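Local coordinates for protein N-alpha-acetyltransferase 35, NatC auxiliary subunit (Saccharomyces cerevisiae, PDB 6YGA) that serves as the auxiliary subunit of the NatC N-terminal acetyltransferase, which acetylates the N-terminal methionine of the L-A virus Gag protein, at residues Q205-Y210 / M219-L224; S245-L250 / D306-L311; Q324-F329 / E397-C402; G412-L417 / I448-K453. All coordinates share one frame; numbering follows the deposited sequence.

Contact 1 (Q205-Y210 / M219-L224)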
# COMPACT_ATOMS: atom_id res chain seq x y z
N GLN B 205 -20.65 -31.90 17.67
CA GLN B 205 -21.50 -32.99 18.12
C GLN B 205 -22.07 -32.72 19.51
O GLN B 205 -23.20 -33.14 19.80
CB GLN B 205 -20.71 -34.31 18.13
CG GLN B 205 -19.86 -34.57 16.88
CD GLN B 205 -20.67 -34.67 15.60
OE1 GLN B 205 -21.90 -34.72 15.62
NE2 GLN B 205 -19.97 -34.70 14.47
N ILE B 206 -21.32 -32.03 20.37
CA ILE B 206 -21.87 -31.63 21.66
C ILE B 206 -23.08 -30.72 21.47
O ILE B 206 -24.07 -30.83 22.20
CB ILE B 206 -20.78 -30.95 22.52
CG1 ILE B 206 -19.68 -31.95 22.88
CG2 ILE B 206 -21.37 -30.32 23.78
CD1 ILE B 206 -18.60 -31.38 23.79
N LEU B 207 -23.02 -29.83 20.48
CA LEU B 207 -24.15 -28.94 20.21
C LEU B 207 -25.33 -29.71 19.63
O LEU B 207 -26.49 -29.34 19.88
CB LEU B 207 -23.72 -27.82 19.27
CG LEU B 207 -22.52 -26.99 19.71
CD1 LEU B 207 -22.24 -25.86 18.73
CD2 LEU B 207 -22.72 -26.44 21.12
N GLU B 208 -25.07 -30.77 18.86
CA GLU B 208 -26.16 -31.61 18.36
C GLU B 208 -26.91 -32.27 19.51
O GLU B 208 -28.13 -32.46 19.44
CB GLU B 208 -25.62 -32.67 17.40
CG GLU B 208 -24.63 -32.17 16.36
CD GLU B 208 -25.30 -31.64 15.11
OE1 GLU B 208 -26.53 -31.46 15.10
OE2 GLU B 208 -24.58 -31.41 14.11
N ALA B 209 -26.20 -32.63 20.58
CA ALA B 209 -26.82 -33.36 21.68
C ALA B 209 -27.87 -32.53 22.39
O ALA B 209 -28.80 -33.09 23.00
CB ALA B 209 -25.75 -33.83 22.67
N TYR B 210 -27.75 -31.21 22.34
CA TYR B 210 -28.69 -30.33 23.03
C TYR B 210 -30.09 -30.50 22.45
O TYR B 210 -30.31 -30.29 21.25
CB TYR B 210 -28.24 -28.88 22.92
CG TYR B 210 -27.25 -28.47 23.99
CD1 TYR B 210 -26.05 -29.15 24.15
CD2 TYR B 210 -27.51 -27.41 24.84
CE1 TYR B 210 -25.14 -28.79 25.13
CE2 TYR B 210 -26.61 -27.03 25.82
CZ TYR B 210 -25.43 -27.73 25.96
OH TYR B 210 -24.53 -27.36 26.94
N MSE B 219 -26.68 -20.00 16.05
CA MSE B 219 -25.53 -19.12 15.85
C MSE B 219 -24.21 -19.84 16.09
O MSE B 219 -23.28 -19.75 15.29
CB MSE B 219 -25.63 -17.91 16.77
CG MSE B 219 -26.34 -16.72 16.16
SE MSE B 219 -25.11 -15.61 15.13
CE MSE B 219 -24.01 -14.95 16.61
N LEU B 220 -24.14 -20.55 17.22
CA LEU B 220 -22.90 -21.22 17.60
C LEU B 220 -22.57 -22.36 16.64
O LEU B 220 -21.40 -22.61 16.34
CB LEU B 220 -22.99 -21.72 19.04
CG LEU B 220 -21.67 -22.07 19.72
CD1 LEU B 220 -20.69 -20.92 19.59
CD2 LEU B 220 -21.91 -22.40 21.19
N LYS B 221 -23.60 -23.06 16.15
CA LYS B 221 -23.37 -24.10 15.15
C LYS B 221 -22.79 -23.52 13.87
O LYS B 221 -21.85 -24.08 13.30
CB LYS B 221 -24.68 -24.85 14.86
CG LYS B 221 -25.27 -25.59 16.05
CD LYS B 221 -26.55 -26.32 15.66
CE LYS B 221 -26.29 -27.32 14.55
NZ LYS B 221 -27.56 -27.92 14.03
N HIS B 222 -23.33 -22.39 13.41
CA HIS B 222 -22.81 -21.78 12.19
C HIS B 222 -21.41 -21.22 12.40
O HIS B 222 -20.56 -21.32 11.51
CB HIS B 222 -23.75 -20.68 11.69
CG HIS B 222 -24.96 -21.20 10.97
ND1 HIS B 222 -26.24 -21.06 11.46
CD2 HIS B 222 -25.08 -21.85 9.78
CE1 HIS B 222 -27.10 -21.60 10.61
NE2 HIS B 222 -26.42 -22.09 9.59
N ILE B 223 -21.16 -20.62 13.57
CA ILE B 223 -19.83 -20.11 13.88
C ILE B 223 -18.81 -21.24 13.84
O ILE B 223 -17.73 -21.11 13.25
CB ILE B 223 -19.84 -19.40 15.25
CG1 ILE B 223 -20.54 -18.05 15.15
CG2 ILE B 223 -18.43 -19.23 15.78
CD1 ILE B 223 -20.64 -17.33 16.48
N LEU B 224 -19.15 -22.38 14.45
CA LEU B 224 -18.23 -23.51 14.48
C LEU B 224 -17.90 -24.01 13.08
O LEU B 224 -16.74 -24.30 12.78
CB LEU B 224 -18.83 -24.64 15.32
CG LEU B 224 -17.88 -25.37 16.27
CD1 LEU B 224 -17.30 -24.40 17.27
CD2 LEU B 224 -18.60 -26.47 17.00
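L207 carries this contact: its CG lies anti to the carbonyl carbon (chi1 -55°), and an extended chi2 sends CD1 straight at the helix opposite. CD1 arrives over the backbone of 219-224, 4.0 Å from CG of L220 and 4.1 Å from CD2 of L224, with the backbone N and CG of K221 also close. L220 takes the other first torsion, CG anti to the backbone N (chi1 -163°); the two leucines cross at about a right angle, and CD2 of L207 also meets CD2 of L220. L207, L220 and L224 are all buried. The segments belong to helices 193-209 and 215-231, an antiparallel helical hairpin closed by a short connection, with the local axes 10.4 Å apart. L220 and L224 also reach V147 and C151 of helix 142-167, which extends the leucine cluster to a third helix. On the outer flank the side chain of E208 bends at chi2 (-87°) while that of K221 runs extended and then turns at chi3. The two side chains cross at about a right angle, and OE1 of E208 stands 3.8 Å from NZ of K221, a long salt bridge with no hydrogen bond.

Contact 2 (S245-L250 / D306-L311)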
# COMPACT_ATOMS: atom_id res chain seq x y z
N SER B 245 -15.79 -26.72 -2.00
CA SER B 245 -16.83 -27.17 -1.08
C SER B 245 -16.81 -26.36 0.22
O SER B 245 -17.83 -25.77 0.61
CB SER B 245 -16.68 -28.66 -0.79
OG SER B 245 -16.85 -29.42 -1.97
N HIS B 246 -15.66 -26.32 0.89
CA HIS B 246 -15.54 -25.53 2.12
C HIS B 246 -15.74 -24.05 1.85
O HIS B 246 -16.30 -23.33 2.70
CB HIS B 246 -14.19 -25.79 2.77
CG HIS B 246 -14.06 -27.14 3.40
ND1 HIS B 246 -13.37 -28.18 2.80
CD2 HIS B 246 -14.54 -27.63 4.56
CE1 HIS B 246 -13.43 -29.25 3.57
NE2 HIS B 246 -14.13 -28.94 4.65
N LEU B 247 -15.31 -23.56 0.69
CA LEU B 247 -15.54 -22.15 0.36
C LEU B 247 -17.02 -21.87 0.16
O LEU B 247 -17.51 -20.81 0.55
CB LEU B 247 -14.74 -21.77 -0.88
CG LEU B 247 -13.23 -21.74 -0.68
CD1 LEU B 247 -12.51 -21.63 -2.01
CD2 LEU B 247 -12.84 -20.60 0.24
N ASP B 248 -17.75 -22.81 -0.44
CA ASP B 248 -19.19 -22.64 -0.60
C ASP B 248 -19.90 -22.73 0.75
O ASP B 248 -20.83 -21.97 1.02
CB ASP B 248 -19.76 -23.67 -1.57
CG ASP B 248 -19.34 -23.42 -3.02
OD1 ASP B 248 -19.11 -22.25 -3.39
OD2 ASP B 248 -19.26 -24.40 -3.79
N GLU B 249 -19.46 -23.65 1.62
CA GLU B 249 -20.04 -23.74 2.96
C GLU B 249 -19.80 -22.46 3.74
O GLU B 249 -20.66 -22.02 4.51
CB GLU B 249 -19.47 -24.94 3.71
CG GLU B 249 -19.75 -26.28 3.06
CD GLU B 249 -19.06 -27.42 3.78
OE1 GLU B 249 -18.84 -27.30 5.01
OE2 GLU B 249 -18.73 -28.43 3.13
N LEU B 250 -18.62 -21.86 3.57
CA LEU B 250 -18.32 -20.61 4.26
C LEU B 250 -19.29 -19.51 3.84
O LEU B 250 -19.71 -18.69 4.66
CB LEU B 250 -16.88 -20.19 3.99
CG LEU B 250 -16.42 -18.85 4.55
CD1 LEU B 250 -16.60 -18.81 6.06
CD2 LEU B 250 -14.97 -18.57 4.17
N ASP B 306 -13.16 -14.26 -3.36
CA ASP B 306 -11.85 -13.86 -3.86
C ASP B 306 -10.91 -15.05 -3.97
O ASP B 306 -10.15 -15.17 -4.94
CB ASP B 306 -11.26 -12.77 -2.96
CG ASP B 306 -11.97 -11.44 -3.10
OD1 ASP B 306 -12.93 -11.37 -3.89
OD2 ASP B 306 -11.57 -10.47 -2.43
N VAL B 307 -10.94 -15.95 -2.98
CA VAL B 307 -10.12 -17.15 -3.04
C VAL B 307 -10.61 -18.07 -4.16
O VAL B 307 -9.81 -18.68 -4.88
CB VAL B 307 -10.12 -17.87 -1.68
CG1 VAL B 307 -9.48 -19.24 -1.79
CG2 VAL B 307 -9.39 -17.02 -0.64
N LYS B 308 -11.94 -18.17 -4.33
CA LYS B 308 -12.48 -18.97 -5.43
C LYS B 308 -11.98 -18.45 -6.78
O LYS B 308 -11.72 -19.24 -7.69
CB LYS B 308 -14.01 -18.96 -5.39
CG LYS B 308 -14.60 -19.82 -4.28
CD LYS B 308 -16.12 -19.72 -4.24
CE LYS B 308 -16.74 -20.30 -5.50
NZ LYS B 308 -18.23 -20.23 -5.47
N THR B 309 -11.85 -17.13 -6.92
CA THR B 309 -11.33 -16.57 -8.16
C THR B 309 -9.88 -16.97 -8.38
O THR B 309 -9.46 -17.19 -9.52
CB THR B 309 -11.48 -15.05 -8.15
OG1 THR B 309 -12.85 -14.71 -7.90
CG2 THR B 309 -11.07 -14.45 -9.49
N ILE B 310 -9.11 -17.09 -7.30
CA ILE B 310 -7.70 -17.46 -7.41
C ILE B 310 -7.56 -18.86 -8.01
O ILE B 310 -6.72 -19.09 -8.88
CB ILE B 310 -7.01 -17.37 -6.04
CG1 ILE B 310 -7.04 -15.93 -5.52
CG2 ILE B 310 -5.59 -17.93 -6.10
CD1 ILE B 310 -6.56 -14.92 -6.53
N LEU B 311 -8.40 -19.79 -7.55
CA LEU B 311 -8.30 -21.18 -8.01
C LEU B 311 -8.65 -21.34 -9.48
O LEU B 311 -8.34 -22.39 -10.06
CB LEU B 311 -9.20 -22.07 -7.16
CG LEU B 311 -9.06 -21.87 -5.65
CD1 LEU B 311 -10.11 -22.67 -4.89
CD2 LEU B 311 -7.65 -22.25 -5.19
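K308 starts with CG anti to its carbonyl carbon (chi1 -74°), runs extended through chi2 and turns at chi3 (65°), which carries NZ across to the neighbouring helix. D248 has the same first torsion, and its carboxylate is brought round to meet the ammonium group. OD1 of D248 receives NZ of K308 at 3.0 Å on its syn lone pair, the side of OD2, in a hydrogen-bonded salt bridge where the two side chains cross at about a right angle. OD2 has a weak bond of its own to OG1 of T244, a second hold on the carboxylate. Beside the ion pair, the aliphatic part of K308 slides past L247 in the opposite direction, its CG 3.6 Å from CD1 of L247. That methyl also meets CG1 of V307 at 3.9 Å and CD1 of L311 at 3.9 Å, so one leucine tip is gripped by residues a helical turn apart. H236 of helix 235-238 touches all three apolar residues. The salt bridge thus lies along the margin of an apolar seam. Helices 245-260 and 298-311 run antiparallel here, their local directions 158° apart, and pair across 55 intervening residues in an all-helical part of the chain; 306-311 lies about where the NAA35-like TPR-repeat region begins, and V307 leads on to L342 of its helix 337-347.

Contact 3 (Q324-F329 / E397-C402)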
# COMPACT_ATOMS: atom_id res chain seq x y z
N GLN B 324 -4.18 -12.85 -19.28
CA GLN B 324 -5.41 -12.08 -19.11
C GLN B 324 -6.02 -12.28 -17.73
O GLN B 324 -6.70 -11.39 -17.22
CB GLN B 324 -6.42 -12.46 -20.20
CG GLN B 324 -5.99 -12.08 -21.61
CD GLN B 324 -6.21 -10.60 -21.92
OE1 GLN B 324 -5.87 -9.73 -21.12
NE2 GLN B 324 -6.78 -10.32 -23.08
N PHE B 325 -5.79 -13.45 -17.11
CA PHE B 325 -6.22 -13.62 -15.72
C PHE B 325 -5.49 -12.65 -14.81
O PHE B 325 -6.10 -12.02 -13.94
CB PHE B 325 -5.99 -15.06 -15.27
CG PHE B 325 -6.40 -15.32 -13.84
CD1 PHE B 325 -5.50 -15.12 -12.80
CD2 PHE B 325 -7.68 -15.76 -13.53
CE1 PHE B 325 -5.87 -15.35 -11.48
CE2 PHE B 325 -8.05 -15.99 -12.22
CZ PHE B 325 -7.15 -15.79 -11.19
N ALA B 326 -4.17 -12.50 -15.00
CA ALA B 326 -3.42 -11.55 -14.20
C ALA B 326 -3.83 -10.11 -14.48
O ALA B 326 -3.75 -9.26 -13.59
CB ALA B 326 -1.92 -11.72 -14.44
N LYS B 327 -4.28 -9.82 -15.70
CA LYS B 327 -4.63 -8.45 -16.05
C LYS B 327 -5.96 -8.03 -15.44
O LYS B 327 -6.20 -6.83 -15.24
CB LYS B 327 -4.66 -8.27 -17.57
CG LYS B 327 -3.29 -8.27 -18.22
CD LYS B 327 -2.70 -6.87 -18.30
CE LYS B 327 -3.44 -6.02 -19.32
NZ LYS B 327 -2.83 -4.67 -19.50
N PHE B 328 -6.84 -8.99 -15.14
CA PHE B 328 -8.21 -8.68 -14.78
C PHE B 328 -8.64 -9.16 -13.39
O PHE B 328 -9.60 -8.60 -12.85
CB PHE B 328 -9.19 -9.26 -15.81
CG PHE B 328 -9.24 -8.50 -17.11
CD1 PHE B 328 -10.04 -7.38 -17.24
CD2 PHE B 328 -8.49 -8.91 -18.20
CE1 PHE B 328 -10.09 -6.67 -18.43
CE2 PHE B 328 -8.54 -8.21 -19.40
CZ PHE B 328 -9.34 -7.09 -19.51
N PHE B 329 -7.97 -10.16 -12.81
CA PHE B 329 -8.50 -10.74 -11.57
C PHE B 329 -8.45 -9.75 -10.42
O PHE B 329 -9.27 -9.84 -9.49
CB PHE B 329 -7.74 -12.02 -11.21
CG PHE B 329 -6.60 -11.81 -10.25
CD1 PHE B 329 -5.39 -11.32 -10.71
CD2 PHE B 329 -6.73 -12.11 -8.91
CE1 PHE B 329 -4.33 -11.13 -9.83
CE2 PHE B 329 -5.68 -11.92 -8.02
CZ PHE B 329 -4.47 -11.43 -8.49
N GLU B 397 8.00 -12.04 -12.03
CA GLU B 397 7.81 -10.85 -11.21
C GLU B 397 6.68 -9.98 -11.73
O GLU B 397 5.99 -9.32 -10.95
CB GLU B 397 9.11 -10.05 -11.13
CG GLU B 397 10.20 -10.71 -10.29
CD GLU B 397 11.51 -9.95 -10.32
OE1 GLU B 397 11.56 -8.86 -10.92
OE2 GLU B 397 12.49 -10.45 -9.74
N TRP B 398 6.49 -9.96 -13.05
CA TRP B 398 5.37 -9.21 -13.62
C TRP B 398 4.03 -9.78 -13.15
O TRP B 398 3.11 -9.02 -12.81
CB TRP B 398 5.45 -9.21 -15.15
CG TRP B 398 4.31 -8.50 -15.81
CD1 TRP B 398 4.26 -7.19 -16.18
CD2 TRP B 398 3.05 -9.07 -16.18
NE1 TRP B 398 3.05 -6.90 -16.76
CE2 TRP B 398 2.28 -8.04 -16.77
CE3 TRP B 398 2.49 -10.35 -16.08
CZ2 TRP B 398 0.99 -8.25 -17.25
CZ3 TRP B 398 1.20 -10.55 -16.55
CH2 TRP B 398 0.47 -9.51 -17.13
N TYR B 399 3.91 -11.11 -13.11
CA TYR B 399 2.68 -11.73 -12.62
C TYR B 399 2.46 -11.41 -11.15
O TYR B 399 1.34 -11.10 -10.73
CB TYR B 399 2.73 -13.24 -12.84
CG TYR B 399 2.31 -13.69 -14.22
CD1 TYR B 399 0.98 -13.96 -14.51
CD2 TYR B 399 3.25 -13.87 -15.22
CE1 TYR B 399 0.59 -14.37 -15.76
CE2 TYR B 399 2.87 -14.29 -16.48
CZ TYR B 399 1.54 -14.54 -16.75
OH TYR B 399 1.15 -14.96 -18.00
N GLN B 400 3.52 -11.50 -10.34
CA GLN B 400 3.40 -11.27 -8.91
C GLN B 400 2.99 -9.83 -8.61
O GLN B 400 2.23 -9.58 -7.66
CB GLN B 400 4.72 -11.62 -8.21
CG GLN B 400 4.68 -11.49 -6.70
CD GLN B 400 5.74 -12.33 -6.01
OE1 GLN B 400 6.16 -13.37 -6.53
NE2 GLN B 400 6.17 -11.88 -4.84
N ASN B 401 3.46 -8.88 -9.41
CA ASN B 401 3.09 -7.48 -9.21
C ASN B 401 1.59 -7.25 -9.40
O ASN B 401 1.05 -6.29 -8.84
CB ASN B 401 3.90 -6.58 -10.15
CG ASN B 401 3.64 -5.12 -9.91
OD1 ASN B 401 4.04 -4.56 -8.88
ND2 ASN B 401 2.97 -4.47 -10.85
N CYS B 402 0.92 -8.12 -10.16
CA CYS B 402 -0.51 -7.92 -10.41
C CYS B 402 -1.35 -8.07 -9.15
O CYS B 402 -2.42 -7.46 -9.05
CB CYS B 402 -1.00 -8.90 -11.48
SG CYS B 402 -0.32 -8.60 -13.11
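The short helical segments 324-328 and 397-402 run roughly parallel, at 33°, and the CA atoms of A326 and C402 come within 6.0 Å. Such closeness rests on the small side chain of A326, whose CB packs against W398, Y399 and C402. It lies 3.7 Å from CD1 of Y399, with CZ3 of W398 and SG of C402 scarcely farther off, and the carbonyl O of A326 lies 3.5 Å from CB of C402. W398 has CG anti to the backbone N (chi1 178°) and Y399 has CG anti to the carbonyl carbon; their side chains converge until CZ3 of W398 sits over the centre of the tyrosine ring. SG of C402 lies above a face of the indole, toward its rim. K327 points away at its base but doubles back through bends at chi2 and chi3, bringing CD to the edge of W398, 4.1 Å from CZ2. F329 adds its CE1 atom beside CB of C402. No hydrogen bond joins the segments; polar groups bond elsewhere, OH of Y399 to H367 and T322, the backbone O of C402 to N330. Cohesion between these helices therefore comes from apolar and aromatic contact, while bonds to other parts of the chain anchor the hydroxyl of Y399.

Contact 4 (G412-L417 / I448-K453). With EDO (1,2-ethanediol), chain C.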
# COMPACT_ATOMS: atom_id res chain seq x y z
N GLY B 412 5.42 -1.04 -8.63
CA GLY B 412 6.17 -2.17 -9.16
C GLY B 412 6.71 -1.93 -10.55
O GLY B 412 7.72 -2.52 -10.95
N PHE B 413 6.07 -1.04 -11.32
CA PHE B 413 6.52 -0.78 -12.68
C PHE B 413 7.78 0.07 -12.71
O PHE B 413 8.52 0.01 -13.70
CB PHE B 413 5.41 -0.13 -13.50
CG PHE B 413 4.29 -1.07 -13.85
CD1 PHE B 413 4.49 -2.08 -14.78
CD2 PHE B 413 3.05 -0.95 -13.26
CE1 PHE B 413 3.45 -2.95 -15.11
CE2 PHE B 413 2.02 -1.81 -13.59
CZ PHE B 413 2.22 -2.81 -14.51
N ASN B 414 8.04 0.86 -11.66
CA ASN B 414 9.29 1.62 -11.58
C ASN B 414 10.50 0.72 -11.76
O ASN B 414 11.42 1.02 -12.54
CB ASN B 414 9.36 2.36 -10.25
CG ASN B 414 8.72 3.73 -10.30
OD1 ASN B 414 8.99 4.51 -11.21
ND2 ASN B 414 7.87 4.03 -9.33
N ARG B 415 10.51 -0.42 -11.07
CA ARG B 415 11.60 -1.37 -11.23
C ARG B 415 11.58 -2.04 -12.60
O ARG B 415 12.63 -2.23 -13.22
CB ARG B 415 11.53 -2.42 -10.11
CG ARG B 415 12.30 -3.70 -10.39
CD ARG B 415 12.20 -4.67 -9.23
NE ARG B 415 12.79 -5.97 -9.55
CZ ARG B 415 14.09 -6.24 -9.45
NH1 ARG B 415 14.93 -5.30 -9.03
NH2 ARG B 415 14.54 -7.44 -9.77
N GLN B 416 10.39 -2.38 -13.10
CA GLN B 416 10.30 -3.17 -14.33
C GLN B 416 10.82 -2.40 -15.54
O GLN B 416 11.51 -2.97 -16.39
CB GLN B 416 8.86 -3.62 -14.58
CG GLN B 416 8.32 -4.65 -13.62
CD GLN B 416 6.92 -5.10 -14.01
OE1 GLN B 416 6.59 -5.17 -15.19
NE2 GLN B 416 6.10 -5.41 -13.01
N LEU B 417 10.47 -1.11 -15.65
CA LEU B 417 10.70 -0.39 -16.90
C LEU B 417 12.18 -0.35 -17.26
O LEU B 417 12.54 -0.55 -18.42
CB LEU B 417 10.14 1.03 -16.80
CG LEU B 417 8.63 1.17 -16.61
CD1 LEU B 417 8.20 2.61 -16.84
CD2 LEU B 417 7.86 0.22 -17.51
N ILE B 448 2.90 2.25 -20.71
CA ILE B 448 1.56 2.81 -20.88
C ILE B 448 0.72 2.54 -19.64
O ILE B 448 0.05 3.44 -19.11
CB ILE B 448 0.90 2.24 -22.15
CG1 ILE B 448 1.61 2.77 -23.40
CG2 ILE B 448 -0.58 2.54 -22.17
CD1 ILE B 448 1.26 2.02 -24.67
N GLU B 449 0.74 1.30 -19.15
CA GLU B 449 -0.03 0.95 -17.96
C GLU B 449 0.43 1.75 -16.74
O GLU B 449 -0.39 2.21 -15.94
CB GLU B 449 0.08 -0.55 -17.69
CG GLU B 449 -0.62 -1.03 -16.42
CD GLU B 449 -2.12 -1.14 -16.58
OE1 GLU B 449 -2.63 -0.97 -17.71
OE2 GLU B 449 -2.80 -1.41 -15.57
N PHE B 450 1.75 1.92 -16.60
CA PHE B 450 2.28 2.70 -15.49
C PHE B 450 1.81 4.15 -15.54
O PHE B 450 1.50 4.75 -14.50
CB PHE B 450 3.81 2.63 -15.50
CG PHE B 450 4.48 3.58 -14.55
CD1 PHE B 450 4.52 3.31 -13.19
CD2 PHE B 450 5.08 4.74 -15.02
CE1 PHE B 450 5.15 4.18 -12.32
CE2 PHE B 450 5.70 5.61 -14.15
CZ PHE B 450 5.74 5.34 -12.80
N SER B 451 1.73 4.73 -16.74
CA SER B 451 1.36 6.13 -16.87
C SER B 451 -0.12 6.35 -16.60
O SER B 451 -0.50 7.25 -15.85
CB SER B 451 1.73 6.66 -18.25
OG SER B 451 3.12 6.53 -18.51
N LEU B 452 -0.98 5.53 -17.23
CA LEU B 452 -2.42 5.69 -17.04
C LEU B 452 -2.82 5.38 -15.60
O LEU B 452 -3.79 5.95 -15.10
CB LEU B 452 -3.18 4.80 -18.02
CG LEU B 452 -3.02 5.10 -19.51
CD1 LEU B 452 -3.77 4.08 -20.36
CD2 LEU B 452 -3.47 6.51 -19.84
N LYS B 453 -2.10 4.48 -14.93
CA LYS B 453 -2.44 4.14 -13.56
C LYS B 453 -2.33 5.35 -12.64
O LYS B 453 -3.01 5.41 -11.61
CB LYS B 453 -1.54 2.99 -13.08
CG LYS B 453 -1.77 2.56 -11.65
CD LYS B 453 -3.10 1.87 -11.47
CE LYS B 453 -3.36 1.60 -10.00
NZ LYS B 453 -4.66 0.92 -9.78
C1 EDO C . 10.66 8.18 -9.54
O1 EDO C . 9.42 7.57 -9.88
C2 EDO C . 11.48 8.49 -10.79
O2 EDO C . 11.79 7.28 -11.48
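Two long consecutive helices, 406-429 and 433-456, form an antiparallel hairpin within the region of the chain assigned to NAA35-like TPR repeats, and the two phenylalanines F413 and F450 meet at its interface here. F450 has CG anti to the backbone N (chi1 170°), F413 has CG anti to the carbonyl carbon (chi1 -72°), and the two side chains slide past each other in opposite directions. The closest approach is not ring to ring: CB of F413 lies 3.6 Å from CD1 of F450, and CB of F450 is likewise near CB and CG of F413. The far end of the F413 ring meets the aliphatic part of E449, CZ of F413 3.9 Å from CG of E449. On this hairpin F413 and L417, one turn apart, both lie against F450: CD1 of L417 is 4.2 Å from CD2 of F450. E449 bends at chi2, and its OE2 bonds to OH of Y721, from the C-terminal part of the chain, and to OH of Y409 on the partner helix. R410 makes a cation-pi contact with F450. At the exposed margin, OD1 of N414 sits 3.7 Å from CZ of F450, the amide and ring planes 67° apart, and accepts a weak hydrogen bond from O1 of a 1,2-ethanediol at 3.4 Å, probably a crystallisation additive.

The four contacts follow one another along the chain in series, each closing before the next opens. Contact 1 lies farthest out, in the helical hairpin 193-231, its centre about 37 Å from the centre of the chain and 23 Å from that of contact 2. Their atoms do not touch, but helices 215-231 and 245-260 pack on each other and so link them. Contacts 2 and 3 have centres 20 Å apart and touch where I310 and T309 meet F329 and F325, through the successive helices 298-311 and 319-328. Contacts 3 and 4, only 13 Å between centres, touch through helices 386-402 and 406-429, N401 and W398 packing on G412 and Q416. Contacts 2 to 4 thus form a continuous helical core of this auxiliary subunit.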